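PDB 5LXZ: secreted protein, which probably oxidises its substrate at a mononuclear copper centre coupled to a protein radical, as other AA5 copper-radical oxidases do. Local coordinates for residues V115-N120 against I268-P273; L301-M304 against K308-Y311; S417-G422 against G470-F475. The protein carries 1 engineered substitution. All coordinates share one frame; numbering follows the deposited sequence. Where two conformers were deposited one is given.

Contact 1 of 3, residues V115-N120 against I268-P273; sequences VVHNEN and IGQLVP
Val115 and Ile268 make the apolar part of this contact, with CG1 of Val115 lying 4.4 Å from CD1 of Ile268. Val115 turns CG1 anti to its backbone N (chi1 179°), which sends that methyl toward the loop, where it also comes within 4.1 Å of Gln270 OE1 as the two side chains cross at about a right angle.

The polar groups meet without bonding. His117 and Gln270 approach from opposite directions, and OE1 sits 4.0 Å from both NE2 and CE1 of the imidazole, with ring and amide planes 43° apart. Each side chain is held from its own side: His117 ND1 donates to Val115 O at 3.2 Å, lying above that carbonyl's plane, while Tyr207 stacks on the ring; Gln270 NE2 binds Asp266. Cutting His117 back to alanine would probably leave Val115 O without this side-chain donor, Tyr207 without its stacking partner and a gap beside the Gln270 amide.

Strand 111-118 belongs to the GlxA beta barrel domain, and 268-273 is a loop between two strands of a Kelch blade. Loose methyl contact and a Gln270 OE1 with no hydrogen bond to 115-120 imply that the polar link here is made beside them, by Arg173 to Ile268 O.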
ATOM      1  N   VAL A 115     -22.420 -12.942  -2.404  1.00 10.30           N
ATOM      2  CA  VAL A 115     -23.295 -12.029  -3.143  1.00 10.40           C
ATOM      3  C   VAL A 115     -23.970 -12.866  -4.195  1.00 11.02           C
ATOM      4  O   VAL A 115     -23.353 -13.276  -5.160  1.00 10.75           O
ATOM      5  CB  VAL A 115     -22.536 -10.869  -3.764  1.00 11.26           C
ATOM      6  CG1 VAL A 115     -23.497  -9.962  -4.550  1.00 11.40           C
ATOM      7  CG2 VAL A 115     -21.798 -10.132  -2.675  1.00 12.25           C
ATOM      8  N   VAL A 116     -25.269 -13.124  -4.036  1.00 11.21           N
ATOM      9  CA  VAL A 116     -25.977 -13.929  -5.003  1.00 11.63           C
ATOM     10  C   VAL A 116     -26.502 -13.000  -6.084  1.00 11.76           C
ATOM     11  O   VAL A 116     -27.073 -11.946  -5.774  1.00 12.47           O
ATOM     12  CB  VAL A 116     -27.121 -14.737  -4.357  1.00 11.83           C
ATOM     13  CG1 VAL A 116     -27.778 -15.663  -5.368  1.00 12.73           C
ATOM     14  CG2 VAL A 116     -26.653 -15.474  -3.094  1.00 12.11           C
ATOM     15  N   HIS A 117     -26.312 -13.420  -7.321  1.00 11.39           N
ATOM     16  CA  HIS A 117     -26.698 -12.710  -8.527  1.00 12.19           C
ATOM     17  C   HIS A 117     -27.909 -13.392  -9.142  1.00 12.99           C
ATOM     18  O   HIS A 117     -27.933 -14.585  -9.246  1.00 11.72           O
ATOM     19  CB  HIS A 117     -25.571 -12.742  -9.549  1.00 12.69           C
ATOM     20  CG  HIS A 117     -24.437 -11.837  -9.240  1.00 13.83           C
ATOM     21  ND1 HIS A 117     -23.690 -11.960  -8.089  1.00 14.99           N
ATOM     22  CD2 HIS A 117     -23.904 -10.810  -9.926  1.00 14.95           C
ATOM     23  CE1 HIS A 117     -22.754 -11.035  -8.075  1.00 14.48           C
ATOM     24  NE2 HIS A 117     -22.847 -10.334  -9.180  1.00 16.47           N
ATOM     25  N   ASN A 118     -28.924 -12.599  -9.510  1.00 12.99           N
ATOM     26  CA  ASN A 118     -30.091 -13.101 -10.233  1.00 14.32           C
ATOM     27  C   ASN A 118     -30.187 -12.329 -11.540  1.00 15.37           C
ATOM     28  O   ASN A 118     -30.468 -11.122 -11.528  1.00 16.97           O
ATOM     29  CB  ASN A 118     -31.330 -12.915  -9.382  1.00 14.02           C
ATOM     30  CG  ASN A 118     -32.605 -13.315 -10.109  1.00 15.42           C
ATOM     31  OD1 ASN A 118     -32.586 -14.029 -11.112  1.00 15.80           O
ATOM     32  ND2 ASN A 118     -33.743 -12.871  -9.564  1.00 17.22           N
ATOM     33  N   GLU A 119     -29.939 -13.031 -12.650  1.00 16.09           N
ATOM     34  CA  GLU A 119     -30.013 -12.446 -13.983  0.50 16.87           C
ATOM     35  C   GLU A 119     -31.441 -12.435 -14.547  1.00 17.03           C
ATOM     36  O   GLU A 119     -31.649 -11.933 -15.621  1.00 17.99           O
ATOM     37  CB  GLU A 119     -29.109 -13.213 -14.943  0.50 18.03           C
ATOM     38  CG  GLU A 119     -27.646 -13.177 -14.524  0.50 18.80           C
ATOM     39  CD  GLU A 119     -26.707 -13.670 -15.603  0.50 19.68           C
ATOM     40  OE1 GLU A 119     -27.152 -14.395 -16.512  0.50 22.01           O
ATOM     41  OE2 GLU A 119     -25.515 -13.328 -15.524  0.50 20.93           O
ATOM     42  N   ASN A 120     -32.394 -13.016 -13.823  1.00 16.91           N
ATOM     43  CA  ASN A 120     -33.806 -13.091 -14.284  1.00 18.07           C
ATOM     44  C   ASN A 120     -34.552 -11.803 -13.937  1.00 18.31           C
ATOM     45  O   ASN A 120     -34.770 -11.523 -12.773  1.00 16.91           O
ATOM     46  CB  ASN A 120     -34.502 -14.302 -13.679  1.00 17.81           C
ATOM     47  CG  ASN A 120     -35.810 -14.644 -14.402  1.00 18.68           C
ATOM     48  OD1 ASN A 120     -36.366 -13.799 -15.072  1.00 20.94           O
ATOM     49  ND2 ASN A 120     -36.261 -15.873 -14.286  1.00 19.36           N
ATOM     50  N   ILE A 268     -20.717  -2.613  -1.733  1.00 16.10           N
ATOM     51  CA  ILE A 268     -21.198  -3.837  -1.069  1.00 17.27           C
ATOM     52  C   ILE A 268     -20.122  -4.899  -0.935  1.00 16.23           C
ATOM     53  O   ILE A 268     -20.413  -6.054  -0.660  1.00 17.57           O
ATOM     54  CB  ILE A 268     -22.503  -4.367  -1.704  1.00 18.31           C
ATOM     55  CG1 ILE A 268     -22.270  -4.796  -3.147  1.00 18.53           C
ATOM     56  CG2 ILE A 268     -23.597  -3.314  -1.579  1.00 20.42           C
ATOM     57  CD1 ILE A 268     -23.424  -5.594  -3.722  1.00 19.50           C
ATOM     58  N   GLY A 269     -18.859  -4.512  -1.047  1.00 13.76           N
ATOM     59  CA  GLY A 269     -17.752  -5.415  -0.830  1.00 13.84           C
ATOM     60  C   GLY A 269     -17.299  -6.261  -2.004  1.00 14.80           C
ATOM     61  O   GLY A 269     -16.511  -7.158  -1.793  1.00 17.44           O
ATOM     62  N   GLN A 270     -17.782  -5.946  -3.207  1.00 14.97           N
ATOM     63  CA  GLN A 270     -17.386  -6.629  -4.451  1.00 15.14           C
ATOM     64  C   GLN A 270     -16.112  -5.918  -4.985  1.00 13.20           C
ATOM     65  O   GLN A 270     -16.028  -4.730  -4.886  1.00 12.28           O
ATOM     66  CB  GLN A 270     -18.468  -6.487  -5.540  1.00 17.78           C
ATOM     67  CG  GLN A 270     -19.931  -6.764  -5.163  1.00 19.60           C
ATOM     68  CD  GLN A 270     -20.955  -6.457  -6.299  1.00 21.03           C
ATOM     69  OE1 GLN A 270     -21.466  -7.392  -6.934  1.00 23.09           O
ATOM     70  NE2 GLN A 270     -21.280  -5.175  -6.523  1.00 22.51           N
ATOM     71  N   LEU A 271     -15.201  -6.636  -5.605  1.00 12.71           N
ATOM     72  CA  LEU A 271     -14.051  -5.976  -6.308  1.00 12.19           C
ATOM     73  C   LEU A 271     -14.573  -5.080  -7.412  1.00 13.01           C
ATOM     74  O   LEU A 271     -15.473  -5.459  -8.166  1.00 15.36           O
ATOM     75  CB  LEU A 271     -13.087  -6.993  -6.894  1.00 12.41           C
ATOM     76  CG  LEU A 271     -11.740  -6.391  -7.330  1.00 13.42           C
ATOM     77  CD1 LEU A 271     -10.778  -6.153  -6.184  1.00 14.25           C
ATOM     78  CD2 LEU A 271     -11.084  -7.300  -8.332  1.00 14.19           C
ATOM     79  N   VAL A 272     -14.048  -3.863  -7.496  1.00 10.81           N
ATOM     80  CA  VAL A 272     -14.376  -2.995  -8.626  1.00 11.67           C
ATOM     81  C   VAL A 272     -13.815  -3.723  -9.850  1.00 12.22           C
ATOM     82  O   VAL A 272     -12.639  -4.106  -9.875  1.00 12.56           O
ATOM     83  CB  VAL A 272     -13.768  -1.621  -8.434  1.00 11.38           C
ATOM     84  CG1 VAL A 272     -13.964  -0.790  -9.709  1.00 11.45           C
ATOM     85  CG2 VAL A 272     -14.399  -0.925  -7.248  1.00 11.90           C
ATOM     86  N   PRO A 273     -14.650  -3.947 -10.876  1.00 12.81           N
ATOM     87  CA  PRO A 273     -14.257  -4.842 -11.967  1.00 12.68           C
ATOM     88  C   PRO A 273     -13.442  -4.156 -13.053  1.00 13.17           C
ATOM     89  O   PRO A 273     -13.847  -4.099 -14.237  1.00 13.52           O
ATOM     90  CB  PRO A 273     -15.625  -5.334 -12.498  1.00 13.65           C
ATOM     91  CG  PRO A 273     -16.505  -4.161 -12.292  1.00 13.65           C
ATOM     92  CD  PRO A 273     -16.071  -3.569 -10.972  1.00 13.00           C
TER

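Contact 2 of 3, residues L301-M304 against K308-Y311; sequences LFLM and KIFY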
ATOM      1  N   LEU A 301       1.734  -0.085  -8.382  1.00  5.18           N
ATOM      2  CA  LEU A 301       1.761   0.466  -9.736  1.00  5.43           C
ATOM      3  C   LEU A 301       2.688   1.683  -9.765  1.00  5.69           C
ATOM      4  O   LEU A 301       2.396   2.688  -9.122  1.00  6.78           O
ATOM      5  CB  LEU A 301       0.370   0.905 -10.158  1.00  5.42           C
ATOM      6  CG  LEU A 301      -0.691  -0.188 -10.180  1.00  5.84           C
ATOM      7  CD1 LEU A 301      -2.056   0.415 -10.517  1.00  6.29           C
ATOM      8  CD2 LEU A 301      -0.365  -1.272 -11.192  1.00  6.11           C
ATOM      9  N   PHE A 302       3.731   1.600 -10.568  1.00  5.80           N
ATOM     10  CA  PHE A 302       4.760   2.653 -10.601  1.00  5.83           C
ATOM     11  C   PHE A 302       4.889   3.219 -12.004  1.00  5.96           C
ATOM     12  O   PHE A 302       4.937   2.470 -12.980  1.00  6.19           O
ATOM     13  CB  PHE A 302       6.107   2.068 -10.216  1.00  6.31           C
ATOM     14  CG  PHE A 302       6.224   1.699  -8.749  1.00  6.84           C
ATOM     15  CD1 PHE A 302       5.734   0.518  -8.273  1.00  7.26           C
ATOM     16  CD2 PHE A 302       6.824   2.561  -7.859  1.00  7.54           C
ATOM     17  CE1 PHE A 302       5.829   0.210  -6.924  1.00  7.77           C
ATOM     18  CE2 PHE A 302       6.946   2.252  -6.532  1.00  8.27           C
ATOM     19  CZ  PHE A 302       6.416   1.086  -6.060  1.00  8.04           C
ATOM     20  N   LEU A 303       5.088   4.534 -12.094  1.00  6.34           N
ATOM     21  CA  LEU A 303       5.339   5.147 -13.387  1.00  6.83           C
ATOM     22  C   LEU A 303       6.760   4.893 -13.848  1.00  7.32           C
ATOM     23  O   LEU A 303       7.736   5.254 -13.163  1.00  6.92           O
ATOM     24  CB  LEU A 303       5.083   6.651 -13.296  1.00  6.89           C
ATOM     25  CG  LEU A 303       5.233   7.434 -14.593  1.00  7.56           C
ATOM     26  CD1 LEU A 303       4.178   7.050 -15.614  1.00  8.45           C
ATOM     27  CD2 LEU A 303       5.075   8.914 -14.227  1.00  8.03           C
ATOM     28  N   MET A 304       6.880   4.387 -15.079  1.00  7.13           N
ATOM     29  CA  MET A 304       8.140   4.093 -15.731  1.00  7.85           C
ATOM     30  C   MET A 304       8.580   5.288 -16.603  1.00  8.11           C
ATOM     31  O   MET A 304       7.769   6.147 -16.984  1.00  8.06           O
ATOM     32  CB  MET A 304       7.973   2.880 -16.628  1.00  8.39           C
ATOM     33  CG  MET A 304       7.505   1.646 -15.882  1.00  8.60           C
ATOM     34  SD  MET A 304       6.936   0.320 -16.991  1.00  8.96           S
ATOM     35  CE  MET A 304       8.248   0.202 -18.227  1.00 10.00           C
ATOM     36  N   LYS A 308       4.629   4.244 -19.284  1.00  6.64           N
ATOM     37  CA  LYS A 308       3.836   3.088 -18.927  1.00  6.80           C
ATOM     38  C   LYS A 308       3.926   2.867 -17.435  1.00  6.77           C
ATOM     39  O   LYS A 308       4.720   3.468 -16.749  1.00  6.49           O
ATOM     40  CB  LYS A 308       4.266   1.851 -19.743  1.00  7.67           C
ATOM     41  CG  LYS A 308       4.190   2.123 -21.256  1.00  8.84           C
ATOM     42  CD  LYS A 308       4.450   0.862 -22.067  1.00  9.70           C
ATOM     43  CE  LYS A 308       4.539   1.244 -23.564  1.00 11.53           C
ATOM     44  NZ  LYS A 308       4.899   0.113 -24.462  0.50 11.16           N
ATOM     45  N   ILE A 309       3.053   2.005 -16.957  1.00  6.36           N
ATOM     46  CA  ILE A 309       2.960   1.679 -15.553  1.00  6.58           C
ATOM     47  C   ILE A 309       3.482   0.274 -15.321  1.00  6.58           C
ATOM     48  O   ILE A 309       3.037  -0.678 -15.989  1.00  6.96           O
ATOM     49  CB  ILE A 309       1.507   1.788 -15.081  1.00  7.15           C
ATOM     50  CG1 ILE A 309       1.057   3.235 -14.955  1.00  7.71           C
ATOM     51  CG2 ILE A 309       1.272   1.072 -13.723  1.00  7.08           C
ATOM     52  CD1 ILE A 309       1.671   4.056 -13.812  1.00  8.78           C
ATOM     53  N   PHE A 310       4.415   0.138 -14.374  1.00  6.15           N
ATOM     54  CA  PHE A 310       4.865  -1.142 -13.965  1.00  6.20           C
ATOM     55  C   PHE A 310       4.058  -1.643 -12.802  1.00  5.84           C
ATOM     56  O   PHE A 310       3.952  -0.960 -11.794  1.00  6.03           O
ATOM     57  CB  PHE A 310       6.341  -1.100 -13.573  1.00  6.55           C
ATOM     58  CG  PHE A 310       6.901  -2.446 -13.175  1.00  7.62           C
ATOM     59  CD1 PHE A 310       6.821  -3.511 -14.063  1.00  8.57           C
ATOM     60  CD2 PHE A 310       7.418  -2.663 -11.941  1.00  8.41           C
ATOM     61  CE1 PHE A 310       7.346  -4.743 -13.722  1.00  9.26           C
ATOM     62  CE2 PHE A 310       7.948  -3.917 -11.593  1.00  8.92           C
ATOM     63  CZ  PHE A 310       7.903  -4.930 -12.487  1.00  8.83           C
ATOM     64  N   TYR A 311       3.468  -2.822 -12.996  1.00  5.44           N
ATOM     65  CA  TYR A 311       2.784  -3.552 -11.905  1.00  5.48           C
ATOM     66  C   TYR A 311       3.730  -4.602 -11.452  1.00  5.56           C
ATOM     67  O   TYR A 311       4.041  -5.532 -12.204  1.00  5.60           O
ATOM     68  CB  TYR A 311       1.497  -4.147 -12.423  1.00  5.41           C
ATOM     69  CG  TYR A 311       0.803  -5.097 -11.470  1.00  5.34           C
ATOM     70  CD1 TYR A 311       0.533  -4.722 -10.137  1.00  5.51           C
ATOM     71  CD2 TYR A 311       0.372  -6.336 -11.878  1.00  5.38           C
ATOM     72  CE1 TYR A 311      -0.131  -5.580  -9.271  1.00  5.54           C
ATOM     73  CE2 TYR A 311      -0.342  -7.150 -11.041  1.00  5.66           C
ATOM     74  CZ  TYR A 311      -0.586  -6.776  -9.733  1.00  5.63           C
ATOM     75  OH  TYR A 311      -1.305  -7.539  -8.853  1.00  6.48           O
TER
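Phe302 and Phe310 pair through both backbone hydrogen bonds, N of each to O of the other at 2.8 Å, and here the contact is tightest. On one face of the sheet Leu301, Ile309 and Tyr311 pack closely: Leu301 CD2 lies 3.6 Å from Tyr311 CB and also meets CD1 of the ring, while Leu301 CB meets Ile309 CG2 at 3.7 Å. Leu303 is looser, its CD1 4.3 Å from Ile309 CD1. Tyr311 OH binds Gly324 O, which fixes the far end of the ring.

This is the beta hairpin that opens a four-stranded antiparallel Kelch blade, with 301-303 as its first strand and 309-311 joined on the other side to 328-330. On the opposite face, the rings of Phe302 and Phe310 both meet Tyr365 of the next blade, Phe302 edge-to-face.

Toward the turn, Met304 N still bonds to Lys308 O at 2.9 Å, and the methionine chain, with CG anti to its carbonyl carbon (chi1 -58°), reaches across, extended as far as SD, which lies 3.7 Å from Phe310 CB. The partly exposed side chain of Lys308 is the looser part: CB alone touches SD, at 4.1 Å, and the extended chain leads away from Met304, touching Val329 and Asp331.

Contact 3 of 3, residues S417-G422 against G470-F475; sequences SVLVSG and GRLMFF. With PO4 (phosphate ion), chain G.
Arg471 NH1 has two partners: in one of the two conformers of this side chain it donates to phosphate O2 at 2.7 Å, almost straight at 172°, and it forms a salt bridge with Asp469. In that conformer NH2 gives the same ion a second bond, to O4, also 2.7 Å long, so the guanidinium offers both terminal nitrogens at one edge with the phosphorus in its plane. NE is taken by Thr500 OG1, which helps to fix the rotation of the group, and Arg509 binds the phosphate as well. The ion probably came from the crystallisation liquor.

Between the two segments themselves the contact is apolar. Leu419 sends CD2 into the edge of the Phe474 ring, nearly in its plane, 3.5 Å from CZ and 3.7 Å from CE1. The same methyl lies 4.1 Å from Leu472 CD1, so a single branch of leucine serves both partners.

Two neighbouring propeller blades face each other here. Strand 418-421 is the second of a four-stranded Kelch blade, and 472-476 lies in an antiparallel sheet completed by strand 14-18 from near the N-terminus, consistent with the ring closure of this propeller fold; the short strand segments run 25° apart, with axes 11.1 Å from each other at closest, a separation filled by side chains.

Farther along, Ser421 brings CB to 3.8 Å from Phe474 CE2. Phe474 holds CG anti to its carbonyl carbon (chi1 -78°), which carries the ring toward strand 418-421, and Trp15 meets it edge-to-face.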
ATOM      1  N   SER A 417      21.107   2.853   0.057  1.00  9.39           N
ATOM      2  CA  SER A 417      20.618   1.657   0.718  1.00  9.28           C
ATOM      3  C   SER A 417      19.096   1.659   0.844  1.00  8.76           C
ATOM      4  O   SER A 417      18.452   2.693   0.702  1.00  8.40           O
ATOM      5  CB  SER A 417      21.305   1.459   2.071  1.00  9.64           C
ATOM      6  OG  SER A 417      20.894   2.356   3.050  1.00 10.99           O
ATOM      7  N   VAL A 418      18.544   0.475   1.030  1.00  7.56           N
ATOM      8  CA  VAL A 418      17.133   0.298   1.305  1.00  7.41           C
ATOM      9  C   VAL A 418      16.998  -0.429   2.633  1.00  6.98           C
ATOM     10  O   VAL A 418      17.497  -1.527   2.796  1.00  7.60           O
ATOM     11  CB  VAL A 418      16.413  -0.484   0.204  1.00  7.61           C
ATOM     12  CG1 VAL A 418      14.912  -0.595   0.521  1.00  7.75           C
ATOM     13  CG2 VAL A 418      16.605   0.205  -1.140  1.00  7.52           C
ATOM     14  N   LEU A 419      16.320   0.158   3.576  1.00  6.57           N
ATOM     15  CA  LEU A 419      16.030  -0.462   4.856  1.00  6.70           C
ATOM     16  C   LEU A 419      14.845  -1.379   4.745  1.00  7.01           C
ATOM     17  O   LEU A 419      13.748  -0.895   4.420  1.00  7.15           O
ATOM     18  CB  LEU A 419      15.796   0.588   5.935  1.00  6.90           C
ATOM     19  CG  LEU A 419      15.462   0.117   7.336  1.00  7.58           C
ATOM     20  CD1 LEU A 419      16.586  -0.686   7.953  1.00  8.32           C
ATOM     21  CD2 LEU A 419      15.061   1.303   8.215  1.00  8.34           C
ATOM     22  N   VAL A 420      15.026  -2.668   5.009  1.00  6.50           N
ATOM     23  CA  VAL A 420      13.992  -3.680   4.934  1.00  6.93           C
ATOM     24  C   VAL A 420      13.842  -4.246   6.324  1.00  6.98           C
ATOM     25  O   VAL A 420      14.810  -4.806   6.883  1.00  7.34           O
ATOM     26  CB  VAL A 420      14.367  -4.770   3.920  1.00  7.28           C
ATOM     27  CG1 VAL A 420      13.318  -5.854   3.897  1.00  7.43           C
ATOM     28  CG2 VAL A 420      14.572  -4.164   2.548  1.00  7.51           C
ATOM     29  N   SER A 421      12.687  -4.057   6.933  1.00  6.91           N
ATOM     30  CA  SER A 421      12.513  -4.332   8.362  1.00  7.33           C
ATOM     31  C   SER A 421      11.155  -4.902   8.682  1.00  7.67           C
ATOM     32  O   SER A 421      10.155  -4.575   8.053  1.00  8.06           O
ATOM     33  CB  SER A 421      12.759  -3.021   9.153  1.00  7.60           C
ATOM     34  OG  SER A 421      12.776  -3.226  10.553  1.00  8.28           O
ATOM     35  N   GLY A 422      11.114  -5.679   9.749  1.00  7.57           N
ATOM     36  CA  GLY A 422       9.867  -6.128  10.290  1.00  7.07           C
ATOM     37  C   GLY A 422       9.152  -7.115   9.413  1.00  6.90           C
ATOM     38  O   GLY A 422       9.777  -7.857   8.634  1.00  7.22           O
ATOM     39  N   GLY A 470      17.150  12.152   8.030  1.00  9.15           N
ATOM     40  CA  GLY A 470      17.783  10.887   7.681  1.00  8.74           C
ATOM     41  C   GLY A 470      17.459   9.713   8.603  1.00  8.65           C
ATOM     42  O   GLY A 470      17.934   8.612   8.369  1.00  8.86           O
ATOM     43  N   ARG A 471      16.673   9.947   9.641  0.50  8.17           N
ATOM     44  CA  ARG A 471      16.125   8.865  10.446  0.50  8.15           C
ATOM     45  C   ARG A 471      14.804   8.462   9.849  0.50  8.40           C
ATOM     46  O   ARG A 471      14.297   9.117   8.944  0.50  8.54           O
ATOM     47  CB  ARG A 471      15.934   9.294  11.882  0.50  8.24           C
ATOM     48  CG  ARG A 471      17.253   9.667  12.558  0.50  8.28           C
ATOM     49  CD  ARG A 471      17.065  10.080  14.014  0.50  8.25           C
ATOM     50  NE  ARG A 471      18.357  10.341  14.637  0.50  8.59           N
ATOM     51  CZ  ARG A 471      19.048  11.477  14.513  0.50  9.06           C
ATOM     52  NH1 ARG A 471      18.590  12.498  13.800  0.50  9.25           N
ATOM     53  NH2 ARG A 471      20.240  11.580  15.075  0.50  9.55           N
ATOM     54  N   LEU A 472      14.273   7.362  10.352  1.00  8.67           N
ATOM     55  CA  LEU A 472      13.035   6.778   9.809  1.00  8.77           C
ATOM     56  C   LEU A 472      12.043   6.508  10.901  1.00  8.91           C
ATOM     57  O   LEU A 472      12.394   6.041  11.991  1.00  9.24           O
ATOM     58  CB  LEU A 472      13.340   5.513   9.061  1.00  8.74           C
ATOM     59  CG  LEU A 472      14.215   5.753   7.838  1.00  9.18           C
ATOM     60  CD1 LEU A 472      15.674   5.350   8.114  1.00  8.71           C
ATOM     61  CD2 LEU A 472      13.697   5.028   6.615  1.00  9.77           C
ATOM     62  N   MET A 473      10.772   6.763  10.601  1.00  7.81           N
ATOM     63  CA  MET A 473       9.692   6.493  11.534  1.00  8.09           C
ATOM     64  C   MET A 473       8.961   5.246  11.081  1.00  7.88           C
ATOM     65  O   MET A 473       8.675   5.084   9.888  1.00  7.93           O
ATOM     66  CB  MET A 473       8.734   7.670  11.610  1.00  9.11           C
ATOM     67  CG  MET A 473       7.646   7.518  12.633  1.00 10.19           C
ATOM     68  SD  MET A 473       6.177   6.660  12.067  1.00 12.20           S
ATOM     69  CE  MET A 473       5.454   7.958  11.065  1.00 12.01           C
ATOM     70  N   PHE A 474       8.646   4.387  12.043  1.00  7.05           N
ATOM     71  CA  PHE A 474       7.902   3.163  11.831  1.00  7.25           C
ATOM     72  C   PHE A 474       6.635   3.208  12.648  1.00  7.41           C
ATOM     73  O   PHE A 474       6.609   3.671  13.788  1.00  8.10           O
ATOM     74  CB  PHE A 474       8.752   1.964  12.247  1.00  7.29           C
ATOM     75  CG  PHE A 474       9.784   1.584  11.227  1.00  7.41           C
ATOM     76  CD1 PHE A 474      10.931   2.383  11.034  1.00  7.74           C
ATOM     77  CD2 PHE A 474       9.654   0.429  10.453  1.00  8.00           C
ATOM     78  CE1 PHE A 474      11.901   2.052  10.076  1.00  8.08           C
ATOM     79  CE2 PHE A 474      10.632   0.100   9.531  1.00  8.24           C
ATOM     80  CZ  PHE A 474      11.732   0.909   9.309  1.00  7.98           C
ATOM     81  N   PHE A 475       5.522   2.745  12.057  1.00  7.36           N
ATOM     82  CA  PHE A 475       4.225   2.823  12.712  1.00  7.15           C
ATOM     83  C   PHE A 475       3.397   1.587  12.476  1.00  6.59           C
ATOM     84  O   PHE A 475       3.659   0.797  11.571  1.00  6.07           O
ATOM     85  CB  PHE A 475       3.435   4.041  12.195  1.00  7.26           C
ATOM     86  CG  PHE A 475       3.088   3.946  10.742  1.00  7.55           C
ATOM     87  CD1 PHE A 475       1.897   3.330  10.331  1.00  7.91           C
ATOM     88  CD2 PHE A 475       3.927   4.459   9.768  1.00  7.64           C
ATOM     89  CE1 PHE A 475       1.562   3.224   8.986  1.00  7.92           C
ATOM     90  CE2 PHE A 475       3.588   4.348   8.420  1.00  7.76           C
ATOM     91  CZ  PHE A 475       2.407   3.726   8.044  1.00  7.82           C
TER
HETATM   92  P   PO4 G 706      21.395  14.959  14.034  1.00 32.58           P
HETATM   93  O1  PO4 G 706      21.300  16.222  14.864  1.00 35.62           O
HETATM   94  O2  PO4 G 706      20.017  14.780  13.371  1.00 32.37           O
HETATM   95  O3  PO4 G 706      22.505  15.071  13.011  1.00 31.64           O
HETATM   96  O4  PO4 G 706      21.768  13.780  14.894  1.00 33.36           O

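How the contacts relate
Along the chain the contacts follow in series, 1 before 2 before 3, and none touches another. Contact 1 sets the beta barrel domain against a loop of the blade formed by strands 250-253 to 285-288; contact 2 is a hairpin inside the next blade. The centres of contacts 1 and 2 are about 29 Å apart, their nearest atoms about 10 Å. Contact 3 joins two later blades, its centre about 23 Å from that of contact 2 and about 40 Å from that of contact 1, on the opposite side of the chain's centre. Together they sample pairing within a blade, packing between blades and an added domain, in a propeller that supplies Tyr248, Tyr460 and His461 to one copper site.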